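Local structure of aminoglycoside 6-adenylyltransferase (Bacillus subtilis, 2PBE) at residues M72-P76 with E77-L81; D182-N185 with E186-P190. The protein transfers the adenylyl group of ATP to O-6 of streptomycin or streptidine, or the guanylyl group of GTP to streptomycin, giving the bacterium resistance to streptomycin. All coordinates share one frame; numbering follows the deposited sequence.

Contact 1 of 2, residues M72-P76 with E77-L81; sequences MMQKP and EDMEL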
HETATM    1  N   MSE A  72     -10.120  21.575  19.472  1.00 37.43           N
HETATM    2  CA  MSE A  72      -9.589  22.877  19.064  1.00 39.78           C
HETATM    3  C   MSE A  72      -8.526  22.710  17.997  1.00 38.97           C
HETATM    4  O   MSE A  72      -8.145  21.582  17.665  1.00 38.46           O
HETATM    5  CB  MSE A  72      -8.997  23.627  20.249  1.00 43.01           C
HETATM    6  CG  MSE A  72      -7.672  23.076  20.684  1.00 48.21           C
HETATM    7 SE   MSE A  72      -6.826  24.073  22.098  1.00 54.63          SE
HETATM    8  CE  MSE A  72      -5.875  22.643  22.892  1.00 52.83           C
HETATM    9  N   MSE A  73      -8.019  23.831  17.484  1.00 39.63           N
HETATM   10  CA  MSE A  73      -7.016  23.776  16.440  1.00 40.03           C
HETATM   11  C   MSE A  73      -6.116  24.991  16.453  1.00 38.33           C
HETATM   12  O   MSE A  73      -6.527  26.070  16.865  1.00 37.51           O
HETATM   13  CB  MSE A  73      -7.744  23.668  15.106  1.00 43.19           C
HETATM   14  CG  MSE A  73      -6.879  23.782  13.884  1.00 50.65           C
HETATM   15 SE   MSE A  73      -8.017  23.784  12.314  1.00 62.03          SE
HETATM   16  CE  MSE A  73      -8.291  25.685  12.062  1.00 59.11           C
ATOM     17  N   GLN A  74      -4.880  24.805  15.981  1.00 37.20           N
ATOM     18  CA  GLN A  74      -3.912  25.892  15.906  1.00 35.83           C
ATOM     19  C   GLN A  74      -3.302  25.944  14.506  1.00 34.24           C
ATOM     20  O   GLN A  74      -2.977  24.900  13.925  1.00 33.91           O
ATOM     21  CB  GLN A  74      -2.808  25.708  16.959  1.00 35.54           C
ATOM     22  CG  GLN A  74      -1.717  26.789  16.937  1.00 37.40           C
ATOM     23  CD  GLN A  74      -0.701  26.644  18.067  1.00 39.36           C
ATOM     24  OE1 GLN A  74      -1.054  26.697  19.254  1.00 39.89           O
ATOM     25  NE2 GLN A  74       0.572  26.450  17.704  1.00 40.36           N
ATOM     26  N   LYS A  75      -3.189  27.148  13.950  1.00 32.35           N
ATOM     27  CA  LYS A  75      -2.587  27.336  12.630  1.00 31.19           C
ATOM     28  C   LYS A  75      -1.370  28.232  12.892  1.00 31.82           C
ATOM     29  O   LYS A  75      -1.469  29.458  12.858  1.00 29.58           O
ATOM     30  CB  LYS A  75      -3.576  27.984  11.663  1.00 30.54           C
ATOM     31  CG  LYS A  75      -4.795  27.118  11.384  1.00 30.59           C
ATOM     32  CD  LYS A  75      -5.701  27.671  10.293  1.00 31.03           C
ATOM     33  CE  LYS A  75      -6.580  28.811  10.765  1.00 32.68           C
ATOM     34  NZ  LYS A  75      -7.283  29.486   9.622  1.00 33.96           N
ATOM     35  N   PRO A  76      -0.202  27.611  13.164  1.00 32.89           N
ATOM     36  CA  PRO A  76       1.075  28.274  13.456  1.00 33.65           C
ATOM     37  C   PRO A  76       1.586  29.332  12.483  1.00 34.20           C
ATOM     38  O   PRO A  76       2.324  30.238  12.886  1.00 35.09           O
ATOM     39  CB  PRO A  76       2.047  27.104  13.567  1.00 33.30           C
ATOM     40  CG  PRO A  76       1.199  26.007  14.059  1.00 32.70           C
ATOM     41  CD  PRO A  76      -0.007  26.150  13.183  1.00 33.39           C
ATOM     42  N   GLU A  77       1.219  29.230  11.215  1.00 35.47           N
ATOM     43  CA  GLU A  77       1.690  30.204  10.251  1.00 37.76           C
ATOM     44  C   GLU A  77       0.621  31.226   9.907  1.00 37.99           C
ATOM     45  O   GLU A  77       0.755  31.981   8.940  1.00 39.20           O
ATOM     46  CB  GLU A  77       2.202  29.490   9.000  1.00 39.74           C
ATOM     47  CG  GLU A  77       3.453  28.622   9.245  1.00 44.26           C
ATOM     48  CD  GLU A  77       3.167  27.368  10.087  1.00 47.55           C
ATOM     49  OE1 GLU A  77       2.159  26.673   9.804  1.00 48.54           O
ATOM     50  OE2 GLU A  77       3.949  27.066  11.025  1.00 48.65           O
ATOM     51  N   ASP A  78      -0.441  31.260  10.710  1.00 37.44           N
ATOM     52  CA  ASP A  78      -1.527  32.203  10.482  1.00 37.31           C
ATOM     53  C   ASP A  78      -1.935  32.858  11.784  1.00 36.58           C
ATOM     54  O   ASP A  78      -3.117  33.015  12.070  1.00 35.18           O
ATOM     55  CB  ASP A  78      -2.722  31.496   9.839  1.00 38.42           C
ATOM     56  CG  ASP A  78      -3.777  32.468   9.330  1.00 39.45           C
ATOM     57  OD1 ASP A  78      -3.409  33.530   8.788  1.00 40.06           O
ATOM     58  OD2 ASP A  78      -4.979  32.158   9.471  1.00 41.35           O
HETATM   59  N   MSE A  79      -0.953  33.246  12.585  1.00 37.24           N
HETATM   60  CA  MSE A  79      -1.254  33.890  13.851  1.00 38.86           C
HETATM   61  C   MSE A  79      -0.632  35.275  13.900  1.00 38.79           C
HETATM   62  O   MSE A  79       0.431  35.517  13.304  1.00 38.31           O
HETATM   63  CB  MSE A  79      -0.737  33.039  14.994  1.00 40.14           C
HETATM   64  CG  MSE A  79      -1.240  31.614  14.927  1.00 47.27           C
HETATM   65 SE   MSE A  79      -0.818  30.569  16.498  1.00 55.52          SE
HETATM   66  CE  MSE A  79       1.095  30.382  16.276  1.00 53.42           C
ATOM     67  N   GLU A  80      -1.304  36.190  14.585  1.00 38.69           N
ATOM     68  CA  GLU A  80      -0.802  37.549  14.709  1.00 39.17           C
ATOM     69  C   GLU A  80       0.235  37.653  15.825  1.00 38.99           C
ATOM     70  O   GLU A  80       1.276  38.287  15.657  1.00 40.85           O
ATOM     71  CB  GLU A  80      -1.961  38.523  14.975  1.00 38.90           C
ATOM     72  CG  GLU A  80      -1.527  39.966  15.229  1.00 39.93           C
ATOM     73  CD  GLU A  80      -2.668  40.972  15.125  1.00 40.81           C
ATOM     74  OE1 GLU A  80      -3.681  40.813  15.834  1.00 40.73           O
ATOM     75  OE2 GLU A  80      -2.548  41.927  14.325  1.00 41.89           O
ATOM     76  N   LEU A  81      -0.046  37.008  16.953  1.00 37.81           N
ATOM     77  CA  LEU A  81       0.840  37.056  18.104  1.00 37.09           C
ATOM     78  C   LEU A  81       2.186  36.374  17.872  1.00 38.70           C
ATOM     79  O   LEU A  81       3.227  36.825  18.362  1.00 39.92           O
ATOM     80  CB  LEU A  81       0.148  36.415  19.306  1.00 35.30           C
ATOM     81  CG  LEU A  81       0.916  36.526  20.615  1.00 34.19           C
ATOM     82  CD1 LEU A  81       0.840  37.979  21.082  1.00 32.88           C
ATOM     83  CD2 LEU A  81       0.333  35.575  21.660  1.00 33.48           C
TER
HETATM   84  O   HOH W   1      -5.780  30.848   7.068  1.00 43.09           O
HETATM   85  O   HOH W   2       1.868  32.841  12.372  1.00 40.63           O
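Lys-75 and Asp-78 run side by side and point the same way, bringing the ammonium NZ to 3.5 Å from carboxylate oxygen OD2 in a long salt bridge. The lysine chain leaves the backbone with CG opposite its carbonyl carbon (chi1 -64°) and bends at chi3, which carries NZ over to the carboxylate. Water 1 joins the pair: it gives a proton to Asp-78 OD2 at 2.9 Å and takes a weak hydrogen bond from Lys-75 NZ. The ammonium also makes a salt bridge with Asp-61, so two carboxylates probably share its charge. Between these two side chains the backbone makes a type I beta turn, Lys-75 to Asp-78, at the end of edge strand 70-74, closed by Asp-78 N donating to Lys-75 O at 3.0 Å. Selenomethionine Met-79 comes back against the turn, with methyl CE 3.5 Å from Pro-76 CA. Its SE lies 3.9 Å from Gln-74 CG, where the two side chains cross at about a right angle. Glu-77 folds back at chi2 (70°), bringing OE2 to 3.2 Å from Pro-76 CB, while OE1 is hydrogen-bonded to Ser-91 of the neighbouring strand. Water 2 links Pro-76 O inside the turn to Met-79 N just after it, lying 2.7 Å from Pro-76 O, to which it probably donates, and accepting from Met-79 N at 2.9 Å.

Contact 2 of 2, residues D182-N185 with E186-P190; sequences DHLN and EIVRP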
ATOM      1  N   ASP A 182       2.396 -21.210   7.219  1.00 40.41           N
ATOM      2  CA  ASP A 182       3.310 -20.095   7.440  1.00 42.09           C
ATOM      3  C   ASP A 182       3.861 -19.546   6.123  1.00 40.79           C
ATOM      4  O   ASP A 182       4.015 -18.335   5.969  1.00 40.78           O
ATOM      5  CB  ASP A 182       4.437 -20.512   8.399  1.00 45.18           C
ATOM      6  CG  ASP A 182       3.953 -20.673   9.841  1.00 48.53           C
ATOM      7  OD1 ASP A 182       2.891 -21.298  10.055  1.00 51.70           O
ATOM      8  OD2 ASP A 182       4.630 -20.186  10.765  1.00 50.59           O
ATOM      9  N   HIS A 183       4.135 -20.423   5.162  1.00 38.86           N
ATOM     10  CA  HIS A 183       4.651 -19.974   3.880  1.00 37.62           C
ATOM     11  C   HIS A 183       3.552 -19.311   3.052  1.00 36.19           C
ATOM     12  O   HIS A 183       3.796 -18.363   2.298  1.00 35.90           O
ATOM     13  CB  HIS A 183       5.260 -21.142   3.108  1.00 39.54           C
ATOM     14  CG  HIS A 183       6.531 -21.655   3.704  1.00 41.31           C
ATOM     15  ND1 HIS A 183       7.572 -20.820   4.064  1.00 42.06           N
ATOM     16  CD2 HIS A 183       6.955 -22.913   3.957  1.00 42.38           C
ATOM     17  CE1 HIS A 183       8.583 -21.544   4.504  1.00 42.30           C
ATOM     18  NE2 HIS A 183       8.236 -22.816   4.449  1.00 43.40           N
ATOM     19  N   LEU A 184       2.334 -19.816   3.187  1.00 34.85           N
ATOM     20  CA  LEU A 184       1.223 -19.238   2.461  1.00 34.29           C
ATOM     21  C   LEU A 184       0.987 -17.815   2.984  1.00 34.80           C
ATOM     22  O   LEU A 184       0.950 -16.842   2.222  1.00 35.80           O
ATOM     23  CB  LEU A 184      -0.042 -20.066   2.672  1.00 32.45           C
ATOM     24  CG  LEU A 184      -1.298 -19.470   2.029  1.00 33.63           C
ATOM     25  CD1 LEU A 184      -1.173 -19.531   0.513  1.00 30.84           C
ATOM     26  CD2 LEU A 184      -2.539 -20.208   2.507  1.00 31.45           C
ATOM     27  N   ASN A 185       0.831 -17.705   4.292  1.00 33.54           N
ATOM     28  CA  ASN A 185       0.569 -16.427   4.910  1.00 34.21           C
ATOM     29  C   ASN A 185       1.718 -15.455   4.793  1.00 34.81           C
ATOM     30  O   ASN A 185       1.509 -14.264   4.567  1.00 35.03           O
ATOM     31  CB  ASN A 185       0.243 -16.621   6.391  1.00 34.25           C
ATOM     32  CG  ASN A 185      -1.051 -17.363   6.604  1.00 37.00           C
ATOM     33  OD1 ASN A 185      -1.253 -17.988   7.642  1.00 37.09           O
ATOM     34  ND2 ASN A 185      -1.946 -17.295   5.623  1.00 38.67           N
ATOM     35  N   GLU A 186       2.940 -15.950   4.920  1.00 35.27           N
ATOM     36  CA  GLU A 186       4.072 -15.048   4.907  1.00 35.33           C
ATOM     37  C   GLU A 186       4.748 -14.746   3.599  1.00 33.85           C
ATOM     38  O   GLU A 186       5.449 -13.747   3.507  1.00 33.65           O
ATOM     39  CB  GLU A 186       5.124 -15.531   5.909  1.00 38.49           C
ATOM     40  CG  GLU A 186       4.593 -15.672   7.330  1.00 45.38           C
ATOM     41  CD  GLU A 186       5.688 -15.983   8.328  1.00 50.45           C
ATOM     42  OE1 GLU A 186       6.462 -16.935   8.070  1.00 53.33           O
ATOM     43  OE2 GLU A 186       5.769 -15.284   9.369  1.00 53.16           O
ATOM     44  N   ILE A 187       4.560 -15.572   2.583  1.00 32.21           N
ATOM     45  CA  ILE A 187       5.237 -15.309   1.321  1.00 31.16           C
ATOM     46  C   ILE A 187       4.369 -15.368   0.070  1.00 30.38           C
ATOM     47  O   ILE A 187       4.336 -14.424  -0.713  1.00 28.92           O
ATOM     48  CB  ILE A 187       6.440 -16.269   1.168  1.00 30.74           C
ATOM     49  CG1 ILE A 187       7.414 -16.043   2.335  1.00 31.63           C
ATOM     50  CG2 ILE A 187       7.153 -16.038  -0.166  1.00 29.57           C
ATOM     51  CD1 ILE A 187       8.397 -17.181   2.564  1.00 33.55           C
ATOM     52  N   VAL A 188       3.676 -16.483  -0.109  1.00 29.69           N
ATOM     53  CA  VAL A 188       2.847 -16.656  -1.289  1.00 29.70           C
ATOM     54  C   VAL A 188       1.800 -15.573  -1.459  1.00 28.86           C
ATOM     55  O   VAL A 188       1.852 -14.842  -2.442  1.00 27.68           O
ATOM     56  CB  VAL A 188       2.196 -18.034  -1.271  1.00 29.64           C
ATOM     57  CG1 VAL A 188       1.253 -18.199  -2.447  1.00 29.38           C
ATOM     58  CG2 VAL A 188       3.300 -19.089  -1.309  1.00 30.34           C
ATOM     59  N   ARG A 189       0.853 -15.468  -0.520  1.00 28.06           N
ATOM     60  CA  ARG A 189      -0.187 -14.445  -0.599  1.00 27.45           C
ATOM     61  C   ARG A 189       0.402 -13.033  -0.635  1.00 27.05           C
ATOM     62  O   ARG A 189      -0.093 -12.179  -1.371  1.00 28.10           O
ATOM     63  CB  ARG A 189      -1.176 -14.560   0.563  1.00 28.58           C
ATOM     64  CG  ARG A 189      -2.390 -13.668   0.385  1.00 27.96           C
ATOM     65  CD  ARG A 189      -3.349 -13.721   1.572  1.00 29.12           C
ATOM     66  NE  ARG A 189      -4.010 -15.013   1.732  1.00 30.79           N
ATOM     67  CZ  ARG A 189      -3.767 -15.860   2.730  1.00 33.82           C
ATOM     68  NH1 ARG A 189      -2.867 -15.551   3.665  1.00 34.25           N
ATOM     69  NH2 ARG A 189      -4.430 -17.004   2.801  1.00 32.93           N
ATOM     70  N   PRO A 190       1.451 -12.758   0.163  1.00 26.76           N
ATOM     71  CA  PRO A 190       1.993 -11.396   0.091  1.00 26.30           C
ATOM     72  C   PRO A 190       2.524 -11.024  -1.296  1.00 26.33           C
ATOM     73  O   PRO A 190       2.522  -9.846  -1.670  1.00 27.42           O
ATOM     74  CB  PRO A 190       3.076 -11.396   1.173  1.00 25.41           C
ATOM     75  CG  PRO A 190       2.475 -12.294   2.217  1.00 25.55           C
ATOM     76  CD  PRO A 190       1.937 -13.441   1.384  1.00 25.35           C
TER
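Asp-182 O still receives Glu-186 N at 2.8 Å in the ordinary alpha-helical way, but one step on helix 177-204 widens into a pi-type turn. His-183 O takes two donors, Ile-187 N at 2.9 Å from above the carbonyl plane and Val-188 N at 3.1 Å nearly along the C=O axis. Leu-184 O then accepts from Arg-189 N, five residues on, in the carbonyl plane, and the helix kinks at Pro-190, whose nitrogen has no hydrogen to give to the turn before. The ring of Pro-190 comes up against the backbone there, CG lying 3.2 Å from Asn-185 O.

On the buried side, Leu-184 and Val-188 cross obliquely, with CD1 of the leucine 4.1 Å from CG1 of the valine; helix 238-263 packs on Leu-184 and helix 151-173 on Val-188. Asn-185 and Arg-189 lie alongside each other, amide and guanidinium planes 29° apart, the amide at the guanidinium edge. Arg-189 NE is hydrogen-bonded to Thr-232, and the guanidinium makes a cation-pi contact with Tyr-233. Its bend at chi3 (-67°) curls the guanidinium back along the helix, so that NH2 reaches within 3.7 Å of Leu-184 CD2.

In the fold
From the N terminus, the chain passes helix 6-19 and the first strands before reaching contact 1, which closes a tight turn as edge strand 70-74 gives way to the loop leading to strand 90-96. That neighbouring strand pairs with 70-74, so contact 1 sits at one margin of the mixed sheet. The chain then adds strands 90-96, 101-108, 125-128 and 145-146. Contact 2 lies within helix 177-204, between helices 151-173 and 238-263, and closes only successive helical turns; after it the chain returns to the sheet with strand 207-209. The contacts neither nest nor cross: contact 1 is complete before contact 2 begins. Their centres are 48 Å apart, on opposite sides of the chain's centre.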